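Local coordinates for uncharacterized protein DUF849 (Burkholderia xenovorans LB400, PDB 3E02) that binds zinc in a TIM-barrel fold and probably cleaves beta-keto acids such as 3-keto-5-aminohexanoate, at residues Thr22-Leu27 / Gly267-Ser272; Met48-Ala53 / Ile82-Thr87; Pro194-Cys199 / Asp228-Val233. One frame throughout, in Å; residues are numbered along the deposited sequence.

Contact 1. Residues Thr22-Leu27 / Gly267-Ser272; sequences TMSPYL and GQLATS
The type I beta turn Ser-24 to Leu-27, in the loop between strand 10-13 and helix 31-44, lays the ring of Tyr-26 against the backbone of Ala-270 and Thr-271. CA of Thr-271 sits over one face, 3.9 Å from the ring centroid, a CH-pi contact 19° off the normal, while CG of Pro-25 lies above the opposite face, toward the rim. Thr-271 has OG1 between the backbone N and the carbonyl carbon (chi1 62°), which places CG2 anti to the carbonyl carbon and beside the ring, 3.9 Å from Tyr-26 CZ. CB of Leu-269 meets the ring at its edge, and its CD1 lies 4.2 Å from Pro-25 CD. A tyrosine suits this partly exposed seam because its broad ring can cover backbone and aliphatic groups together. Ser-24 makes an ST turn: its OG accepts from Tyr-26 N at 3.0 Å and donates to a water at 2.6 Å; that water donates to Ala-270 O. A second water joins Tyr-26 O to Thr-271 O. Leu-269 also packs on Tyr-263 of the adjoining strand 263-265, and Ser-272, a compact hydroxyl suited to an N-cap, caps helix 273-286 through Ala-274 N and binds Glu-37 of helix 31-44.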
loop_
_atom_site.group_PDB
_atom_site.type_symbol
_atom_site.label_atom_id
_atom_site.label_comp_id
_atom_site.label_asym_id
_atom_site.label_seq_id
_atom_site.Cartn_x
_atom_site.Cartn_y
_atom_site.Cartn_z
ATOM N N THR A 22 -31.046 16.202 -19.436
ATOM C CA THR A 22 -32.022 15.196 -19.002
ATOM C C THR A 22 -31.776 14.705 -17.563
ATOM O O THR A 22 -32.722 14.395 -16.841
ATOM C CB THR A 22 -32.005 13.960 -19.947
ATOM O OG1 THR A 22 -32.485 14.354 -21.237
ATOM C CG2 THR A 22 -32.878 12.784 -19.391
HETATM N N MSE A 23 -30.518 14.690 -17.157
HETATM C CA MSE A 23 -30.105 14.125 -15.868
HETATM C C MSE A 23 -30.450 14.949 -14.642
HETATM O O MSE A 23 -30.556 14.403 -13.544
HETATM C CB MSE A 23 -28.610 13.832 -15.889
HETATM C CG MSE A 23 -28.209 12.954 -17.072
HETATM SE SE MSE A 23 -26.404 12.425 -16.976
HETATM C CE MSE A 23 -26.426 11.440 -18.605
ATOM N N SER A 24 -30.603 16.260 -14.821
ATOM C CA SER A 24 -30.984 17.138 -13.731
ATOM C C SER A 24 -31.493 18.465 -14.259
ATOM O O SER A 24 -30.830 19.073 -15.115
ATOM C CB SER A 24 -29.791 17.420 -12.801
ATOM O OG SER A 24 -30.124 18.379 -11.802
ATOM N N PRO A 25 -32.607 18.969 -13.687
ATOM C CA PRO A 25 -33.056 20.303 -14.088
ATOM C C PRO A 25 -32.160 21.424 -13.525
ATOM O O PRO A 25 -32.333 22.574 -13.902
ATOM C CB PRO A 25 -34.462 20.390 -13.488
ATOM C CG PRO A 25 -34.442 19.522 -12.309
ATOM C CD PRO A 25 -33.482 18.397 -12.646
ATOM N N TYR A 26 -31.235 21.084 -12.623
ATOM C CA TYR A 26 -30.340 22.037 -11.973
ATOM C C TYR A 26 -28.947 22.113 -12.627
ATOM O O TYR A 26 -28.067 22.811 -12.110
ATOM C CB TYR A 26 -30.210 21.679 -10.494
ATOM C CG TYR A 26 -31.550 21.444 -9.817
ATOM C CD1 TYR A 26 -32.457 22.500 -9.640
ATOM C CD2 TYR A 26 -31.908 20.179 -9.344
ATOM C CE1 TYR A 26 -33.706 22.296 -9.012
ATOM C CE2 TYR A 26 -33.150 19.962 -8.715
ATOM C CZ TYR A 26 -34.042 21.024 -8.555
ATOM O OH TYR A 26 -35.256 20.814 -7.937
ATOM N N LEU A 27 -28.745 21.416 -13.754
ATOM C CA LEU A 27 -27.463 21.462 -14.472
ATOM C C LEU A 27 -27.319 22.876 -15.053
ATOM O O LEU A 27 -28.190 23.289 -15.821
ATOM C CB LEU A 27 -27.430 20.433 -15.609
ATOM C CG LEU A 27 -26.128 20.314 -16.411
ATOM C CD1 LEU A 27 -25.033 19.723 -15.548
ATOM C CD2 LEU A 27 -26.341 19.482 -17.669
ATOM N N GLY A 267 -29.591 9.911 -2.801
ATOM C CA GLY A 267 -30.945 10.040 -3.350
ATOM C C GLY A 267 -31.530 11.433 -3.444
ATOM O O GLY A 267 -32.756 11.586 -3.463
ATOM N N GLN A 268 -30.669 12.444 -3.531
ATOM C CA GLN A 268 -31.092 13.840 -3.556
ATOM C C GLN A 268 -30.295 14.656 -4.573
ATOM O O GLN A 268 -29.095 14.864 -4.390
ATOM C CB GLN A 268 -30.907 14.437 -2.160
ATOM C CG GLN A 268 -31.446 15.847 -1.986
ATOM C CD GLN A 268 -32.889 15.881 -1.606
ATOM O OE1 GLN A 268 -33.747 16.374 -2.348
ATOM N NE2 GLN A 268 -33.178 15.346 -0.439
ATOM N N LEU A 269 -30.969 15.125 -5.628
ATOM C CA LEU A 269 -30.342 16.005 -6.612
ATOM C C LEU A 269 -29.962 17.324 -5.947
ATOM O O LEU A 269 -30.755 17.877 -5.191
ATOM C CB LEU A 269 -31.289 16.341 -7.771
ATOM C CG LEU A 269 -31.632 15.207 -8.734
ATOM C CD1 LEU A 269 -32.799 15.606 -9.642
ATOM C CD2 LEU A 269 -30.372 14.841 -9.515
ATOM N N ALA A 270 -28.752 17.804 -6.238
ATOM C CA ALA A 270 -28.275 19.091 -5.744
ATOM C C ALA A 270 -28.973 20.171 -6.551
ATOM O O ALA A 270 -28.978 20.092 -7.792
ATOM C CB ALA A 270 -26.746 19.222 -5.923
ATOM N N THR A 271 -29.559 21.158 -5.866
ATOM C CA THR A 271 -30.213 22.292 -6.532
ATOM C C THR A 271 -29.190 23.342 -6.976
ATOM O O THR A 271 -29.489 24.184 -7.815
ATOM C CB THR A 271 -31.273 22.961 -5.629
ATOM O OG1 THR A 271 -30.645 23.495 -4.455
ATOM C CG2 THR A 271 -32.353 21.945 -5.216
ATOM N N SER A 272 -27.990 23.298 -6.398
ATOM C CA SER A 272 -26.936 24.246 -6.694
ATOM C C SER A 272 -25.574 23.695 -6.331
ATOM O O SER A 272 -25.438 22.879 -5.418
ATOM C CB SER A 272 -27.155 25.531 -5.865
ATOM O OG SER A 272 -26.107 26.484 -6.070
HETATM O O HOH W 1 -28.414 18.404 -9.788
HETATM O O HOH W 2 -27.926 24.889 -10.534
#

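Contact 2. Residues Met48-Ala53 / Ile82-Thr87; sequences MLHLHA and ILNITT. With ZN (zinc ion), chain B.
Met-48, a selenomethionine here, pairs with Ile-82 where the parallel strands 48-51 and 82-85 begin; its SE lies 4.0 Å from Ile-82 CG2 while its CG rests on Asn-84 CB. At Leu-49 the backbone N donates to Ile-82 O and the O accepts from Asn-84 N. Its side chain turns to the other face of the sheet, where CD1 lies 3.9 Å from Leu-83 CD2, the two leucines side by side. His-50 returns to the face of Met-48. Its CG is anti to the backbone N (chi1 170°), which carries the ring along the strand: ND1 gives a weak bond to Asn-84 OD1 at 3.3 Å, the ring and amide planes 82° apart, and NE2 binds zinc at 2.2 Å. The amide's ND2 is held in turn by Glu-170. Leu-51 donates from N to Asn-84 O, accepts Thr-86 N on its O and touches Leu-83 CB with CD1, a branched side chain suited to packing against helix 72-78. His-52 swings its ring over Thr-86, whose CG2 lies 3.6 Å from the ring centroid, only 6° off the normal; His-52 NE2 is the second zinc ligand. Thr-86 OG1 bonds Gly-88 N and Gly-89 N and also a zinc-bound water. Glu-259 and three waters complete the six-ligand site. Histidine suits position 50 because one nitrogen coordinates while the other donates, so Asn-84 probably steadies that ring; the His-52 ring is backed by the Thr-86 methyl. The water ligands are consistent with positions that a substrate could take.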
loop_
_atom_site.group_PDB
_atom_site.type_symbol
_atom_site.label_atom_id
_atom_site.label_comp_id
_atom_site.label_asym_id
_atom_site.label_seq_id
_atom_site.Cartn_x
_atom_site.Cartn_y
_atom_site.Cartn_z
HETATM N N MSE A 48 -11.612 28.587 -6.213
HETATM C CA MSE A 48 -11.404 28.414 -7.647
HETATM C C MSE A 48 -12.653 27.806 -8.308
HETATM O O MSE A 48 -13.321 26.955 -7.717
HETATM C CB MSE A 48 -10.164 27.530 -7.877
HETATM C CG MSE A 48 -9.824 27.273 -9.352
HETATM SE SE MSE A 48 -7.942 26.860 -9.659
HETATM C CE MSE A 48 -7.847 25.215 -8.807
ATOM N N LEU A 49 -12.959 28.283 -9.512
ATOM C CA LEU A 49 -14.084 27.813 -10.315
ATOM C C LEU A 49 -13.529 27.193 -11.577
ATOM O O LEU A 49 -12.791 27.869 -12.301
ATOM C CB LEU A 49 -15.001 28.982 -10.676
ATOM C CG LEU A 49 -15.620 29.728 -9.503
ATOM C CD1 LEU A 49 -16.388 30.937 -10.009
ATOM C CD2 LEU A 49 -16.519 28.794 -8.679
ATOM N N HIS A 50 -13.835 25.908 -11.804
ATOM C CA HIS A 50 -13.424 25.169 -13.002
ATOM C C HIS A 50 -14.614 25.270 -13.971
ATOM O O HIS A 50 -15.727 24.839 -13.657
ATOM C CB HIS A 50 -13.026 23.741 -12.656
ATOM C CG HIS A 50 -12.814 22.875 -13.843
ATOM N ND1 HIS A 50 -11.677 22.919 -14.618
ATOM C CD2 HIS A 50 -13.621 21.954 -14.409
ATOM C CE1 HIS A 50 -11.791 22.048 -15.604
ATOM N NE2 HIS A 50 -12.955 21.438 -15.489
ATOM N N LEU A 51 -14.356 25.817 -15.153
ATOM C CA LEU A 51 -15.408 26.206 -16.086
ATOM C C LEU A 51 -15.390 25.583 -17.475
ATOM O O LEU A 51 -14.342 25.530 -18.110
ATOM C CB LEU A 51 -15.321 27.724 -16.256
ATOM C CG LEU A 51 -15.469 28.570 -14.982
ATOM C CD1 LEU A 51 -15.078 30.030 -15.264
ATOM C CD2 LEU A 51 -16.873 28.470 -14.411
ATOM N N HIS A 52 -16.580 25.133 -17.901
ATOM C CA HIS A 52 -16.904 24.696 -19.258
ATOM C C HIS A 52 -18.077 25.558 -19.721
ATOM O O HIS A 52 -18.805 26.141 -18.896
ATOM C CB HIS A 52 -17.414 23.253 -19.304
ATOM C CG HIS A 52 -16.404 22.214 -18.965
ATOM N ND1 HIS A 52 -16.121 21.154 -19.806
ATOM C CD2 HIS A 52 -15.644 22.034 -17.858
ATOM C CE1 HIS A 52 -15.218 20.378 -19.232
ATOM N NE2 HIS A 52 -14.917 20.889 -18.052
ATOM N N ALA A 53 -18.279 25.600 -21.039
ATOM C CA ALA A 53 -19.406 26.292 -21.664
ATOM C C ALA A 53 -20.307 25.244 -22.293
ATOM O O ALA A 53 -19.859 24.134 -22.636
ATOM C CB ALA A 53 -18.922 27.281 -22.754
ATOM N N ILE A 82 -10.498 32.321 -8.470
ATOM C CA ILE A 82 -9.609 32.028 -9.600
ATOM C C ILE A 82 -10.459 31.315 -10.659
ATOM O O ILE A 82 -11.159 30.363 -10.337
ATOM C CB ILE A 82 -8.456 31.075 -9.219
ATOM C CG1 ILE A 82 -7.563 31.683 -8.132
ATOM C CG2 ILE A 82 -7.628 30.739 -10.458
ATOM C CD1 ILE A 82 -6.510 30.729 -7.588
ATOM N N LEU A 83 -10.404 31.782 -11.901
ATOM C CA LEU A 83 -11.182 31.182 -12.985
ATOM C C LEU A 83 -10.275 30.222 -13.742
ATOM O O LEU A 83 -9.305 30.638 -14.346
ATOM C CB LEU A 83 -11.821 32.248 -13.869
ATOM C CG LEU A 83 -12.621 33.301 -13.084
ATOM C CD1 LEU A 83 -13.337 34.277 -14.032
ATOM C CD2 LEU A 83 -13.617 32.676 -12.095
ATOM N N ASN A 84 -10.617 28.936 -13.654
ATOM C CA ASN A 84 -9.894 27.813 -14.237
ATOM C C ASN A 84 -10.692 27.388 -15.487
ATOM O O ASN A 84 -11.877 27.010 -15.372
ATOM C CB ASN A 84 -9.770 26.740 -13.131
ATOM C CG ASN A 84 -9.289 25.383 -13.594
ATOM O OD1 ASN A 84 -9.210 25.069 -14.773
ATOM N ND2 ASN A 84 -8.986 24.543 -12.613
ATOM N N ILE A 85 -10.033 27.465 -16.653
ATOM C CA ILE A 85 -10.637 27.131 -17.949
ATOM C C ILE A 85 -10.261 25.715 -18.397
ATOM O O ILE A 85 -9.074 25.322 -18.381
ATOM C CB ILE A 85 -10.213 28.134 -19.073
ATOM C CG1 ILE A 85 -10.445 29.595 -18.646
ATOM C CG2 ILE A 85 -10.957 27.835 -20.390
ATOM C CD1 ILE A 85 -11.878 29.928 -18.230
ATOM N N THR A 86 -11.272 24.952 -18.816
ATOM C CA THR A 86 -11.049 23.610 -19.296
ATOM C C THR A 86 -10.332 23.624 -20.653
ATOM O O THR A 86 -10.566 24.507 -21.490
ATOM C CB THR A 86 -12.367 22.800 -19.463
ATOM O OG1 THR A 86 -12.045 21.464 -19.864
ATOM C CG2 THR A 86 -13.299 23.430 -20.505
ATOM N N THR A 87 -9.395 22.696 -20.806
ATOM C CA THR A 87 -8.797 22.390 -22.102
ATOM C C THR A 87 -9.222 20.955 -22.490
ATOM O O THR A 87 -8.672 20.412 -23.427
ATOM C CB THR A 87 -7.272 22.519 -22.111
ATOM O OG1 THR A 87 -6.705 21.503 -21.292
ATOM C CG2 THR A 87 -6.827 23.902 -21.634
HETATM ZN ZN ZN B . -13.761 19.738 -16.564
HETATM O O HOH W 3 -11.641 19.546 -17.932
HETATM O O HOH W 4 -12.222 18.174 -15.541
HETATM O O HOH W 5 -13.692 17.916 -17.814
#

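Contact 3. Residues Pro194-Cys199 / Asp228-Val233; sequences PFFLQC and DYYLSV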
loop_
_atom_site.group_PDB
_atom_site.type_symbol
_atom_site.label_atom_id
_atom_site.label_comp_id
_atom_site.label_asym_id
_atom_site.label_seq_id
_atom_site.Cartn_x
_atom_site.Cartn_y
_atom_site.Cartn_z
ATOM N N PRO A 194 5.064 25.157 -8.044
ATOM C CA PRO A 194 4.376 23.980 -7.509
ATOM C C PRO A 194 3.460 23.328 -8.546
ATOM O O PRO A 194 2.880 24.033 -9.384
ATOM C CB PRO A 194 3.544 24.563 -6.367
ATOM C CG PRO A 194 3.234 25.910 -6.819
ATOM C CD PRO A 194 4.448 26.398 -7.545
ATOM N N PHE A 195 3.327 22.005 -8.479
ATOM C CA PHE A 195 2.468 21.264 -9.392
ATOM C C PHE A 195 1.166 21.010 -8.677
ATOM O O PHE A 195 1.166 20.400 -7.618
ATOM C CB PHE A 195 3.101 19.938 -9.812
ATOM C CG PHE A 195 4.525 20.088 -10.253
ATOM C CD1 PHE A 195 4.825 20.857 -11.376
ATOM C CD2 PHE A 195 5.567 19.517 -9.518
ATOM C CE1 PHE A 195 6.150 21.035 -11.791
ATOM C CE2 PHE A 195 6.908 19.694 -9.921
ATOM C CZ PHE A 195 7.195 20.453 -11.056
ATOM N N PHE A 196 0.066 21.482 -9.244
ATOM C CA PHE A 196 -1.254 21.266 -8.663
ATOM C C PHE A 196 -1.795 20.000 -9.335
ATOM O O PHE A 196 -2.258 20.066 -10.483
ATOM C CB PHE A 196 -2.135 22.497 -8.876
ATOM C CG PHE A 196 -3.415 22.459 -8.096
ATOM C CD1 PHE A 196 -3.394 22.557 -6.710
ATOM C CD2 PHE A 196 -4.641 22.330 -8.733
ATOM C CE1 PHE A 196 -4.581 22.518 -5.972
ATOM C CE2 PHE A 196 -5.832 22.297 -7.995
ATOM C CZ PHE A 196 -5.789 22.392 -6.616
ATOM N N LEU A 197 -1.669 18.867 -8.626
ATOM C CA LEU A 197 -2.084 17.540 -9.102
ATOM C C LEU A 197 -3.504 17.226 -8.685
ATOM O O LEU A 197 -3.771 17.115 -7.480
ATOM C CB LEU A 197 -1.196 16.422 -8.515
ATOM C CG LEU A 197 0.301 16.376 -8.713
ATOM C CD1 LEU A 197 0.839 15.059 -8.163
ATOM C CD2 LEU A 197 0.618 16.497 -10.167
ATOM N N GLN A 198 -4.396 17.059 -9.662
ATOM C CA GLN A 198 -5.796 16.724 -9.425
ATOM C C GLN A 198 -6.008 15.240 -9.794
ATOM O O GLN A 198 -6.050 14.902 -10.991
ATOM C CB GLN A 198 -6.694 17.636 -10.273
ATOM C CG GLN A 198 -8.213 17.533 -10.001
ATOM C CD GLN A 198 -8.616 18.188 -8.710
ATOM O OE1 GLN A 198 -9.059 17.536 -7.787
ATOM N NE2 GLN A 198 -8.418 19.485 -8.625
ATOM N N CYS A 199 -6.143 14.373 -8.787
ATOM C CA CYS A 199 -6.388 12.946 -9.016
ATOM C C CYS A 199 -7.891 12.743 -9.214
ATOM O O CYS A 199 -8.691 13.233 -8.416
ATOM C CB CYS A 199 -5.851 12.114 -7.873
ATOM S SG CYS A 199 -4.051 12.315 -7.717
ATOM N N ASP A 228 7.301 19.310 -4.063
ATOM C CA ASP A 228 6.963 20.238 -5.140
ATOM C C ASP A 228 5.517 20.190 -5.631
ATOM O O ASP A 228 5.226 20.848 -6.619
ATOM C CB ASP A 228 7.924 20.018 -6.333
ATOM C CG ASP A 228 9.367 20.365 -6.006
ATOM O OD1 ASP A 228 9.606 21.203 -5.114
ATOM O OD2 ASP A 228 10.266 19.831 -6.683
ATOM N N TYR A 229 4.610 19.465 -4.961
ATOM C CA TYR A 229 3.225 19.373 -5.441
ATOM C C TYR A 229 2.143 19.545 -4.373
ATOM O O TYR A 229 2.373 19.295 -3.194
ATOM C CB TYR A 229 3.000 18.041 -6.192
ATOM C CG TYR A 229 2.684 16.845 -5.329
ATOM C CD1 TYR A 229 3.699 16.106 -4.715
ATOM C CD2 TYR A 229 1.358 16.436 -5.125
ATOM C CE1 TYR A 229 3.413 15.010 -3.913
ATOM C CE2 TYR A 229 1.057 15.338 -4.329
ATOM C CZ TYR A 229 2.083 14.622 -3.727
ATOM O OH TYR A 229 1.775 13.547 -2.942
ATOM N N TYR A 230 0.958 19.956 -4.835
ATOM C CA TYR A 230 -0.255 19.988 -4.018
ATOM C C TYR A 230 -1.159 18.904 -4.561
ATOM O O TYR A 230 -1.278 18.761 -5.784
ATOM C CB TYR A 230 -1.006 21.296 -4.137
ATOM C CG TYR A 230 -0.368 22.410 -3.407
ATOM C CD1 TYR A 230 -0.441 22.479 -2.010
ATOM C CD2 TYR A 230 0.288 23.431 -4.094
ATOM C CE1 TYR A 230 0.143 23.526 -1.324
ATOM C CE2 TYR A 230 0.868 24.469 -3.418
ATOM C CZ TYR A 230 0.794 24.522 -2.045
ATOM O OH TYR A 230 1.393 25.568 -1.406
ATOM N N LEU A 231 -1.784 18.156 -3.655
ATOM C CA LEU A 231 -2.747 17.113 -3.999
ATOM C C LEU A 231 -4.132 17.748 -4.023
ATOM O O LEU A 231 -4.460 18.547 -3.138
ATOM C CB LEU A 231 -2.748 16.001 -2.939
ATOM C CG LEU A 231 -3.754 14.849 -3.063
ATOM C CD1 LEU A 231 -3.492 14.049 -4.343
ATOM C CD2 LEU A 231 -3.750 13.966 -1.818
ATOM N N SER A 232 -4.909 17.434 -5.065
ATOM C CA SER A 232 -6.332 17.748 -5.112
ATOM C C SER A 232 -7.032 16.466 -5.579
ATOM O O SER A 232 -6.417 15.590 -6.234
ATOM C CB SER A 232 -6.642 18.956 -5.990
ATOM O OG SER A 232 -8.010 19.336 -5.848
ATOM N N VAL A 233 -8.303 16.337 -5.224
ATOM C CA VAL A 233 -9.075 15.144 -5.535
ATOM C C VAL A 233 -10.502 15.492 -5.984
ATOM O O VAL A 233 -11.118 16.422 -5.455
ATOM C CB VAL A 233 -9.155 14.188 -4.294
ATOM C CG1 VAL A 233 -10.157 13.067 -4.491
ATOM C CG2 VAL A 233 -7.761 13.609 -3.922
#
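Gln-198 leaves its strand with CG anti to the backbone N (chi1 -172°) and bends at chi2 (74°), which folds its amide back over Ser-232, whose OG is likewise anti to its own N. In the conformer given, one of two, NE2 makes a weak, bent and therefore doubtful bond to Ser-232 OG. Serine suits this place, being short enough to leave room for the amide and for the ring of Phe-196, whose CZ lies 3.6 Å from Ser-232 CB. Phe-196 also sets CD1 against Tyr-230 CB, the side chains crossing at about a right angle, while Pro-194 CB packs 4.0 Å from Tyr-230 CE2. On the other face Leu-197 CD1, in one of its two conformers, lies against Tyr-229 CD2, and Cys-199 SG meets Leu-231 CD1. Tyr-229 fits this largely apolar layer against helix 211-225, its hydroxyl bound to Asp-222. Five backbone bonds join the parallel strands of this beta-alpha-beta unit, among them Ser-232 N to Leu-197 O at 2.7 Å. The buried polar pair thus shares the face of Phe-196, with Glu-170 a weak further partner of NE2; the Gln-198 side chain is about 7 Å from that of His-50, near the zinc site without binding the metal.

Overall arrangement
Following the chain from the N terminus, the loop after strand 10-13 supplies the first half of contact 1, which waits some 240 residues for its partner at 267-272 and so spans most of the barrel. Contacts 2 and 3 both fall within that span, one after the other. Contact 2 closes a connection carrying helices 65-68 and 72-78, and contact 3 closes the beta-alpha-beta crossover through helix 211-225. These two belong to the same curled sheet, their centres about 16 Å apart, and touch where Met-48 CE meets Phe-196 CE2 at 3.6 Å. Contact 1 lies on the periphery, joining the loop before helix 31-44 to strand 268-269 and the turn before helix 273-286, across the chain's centre from contact 3.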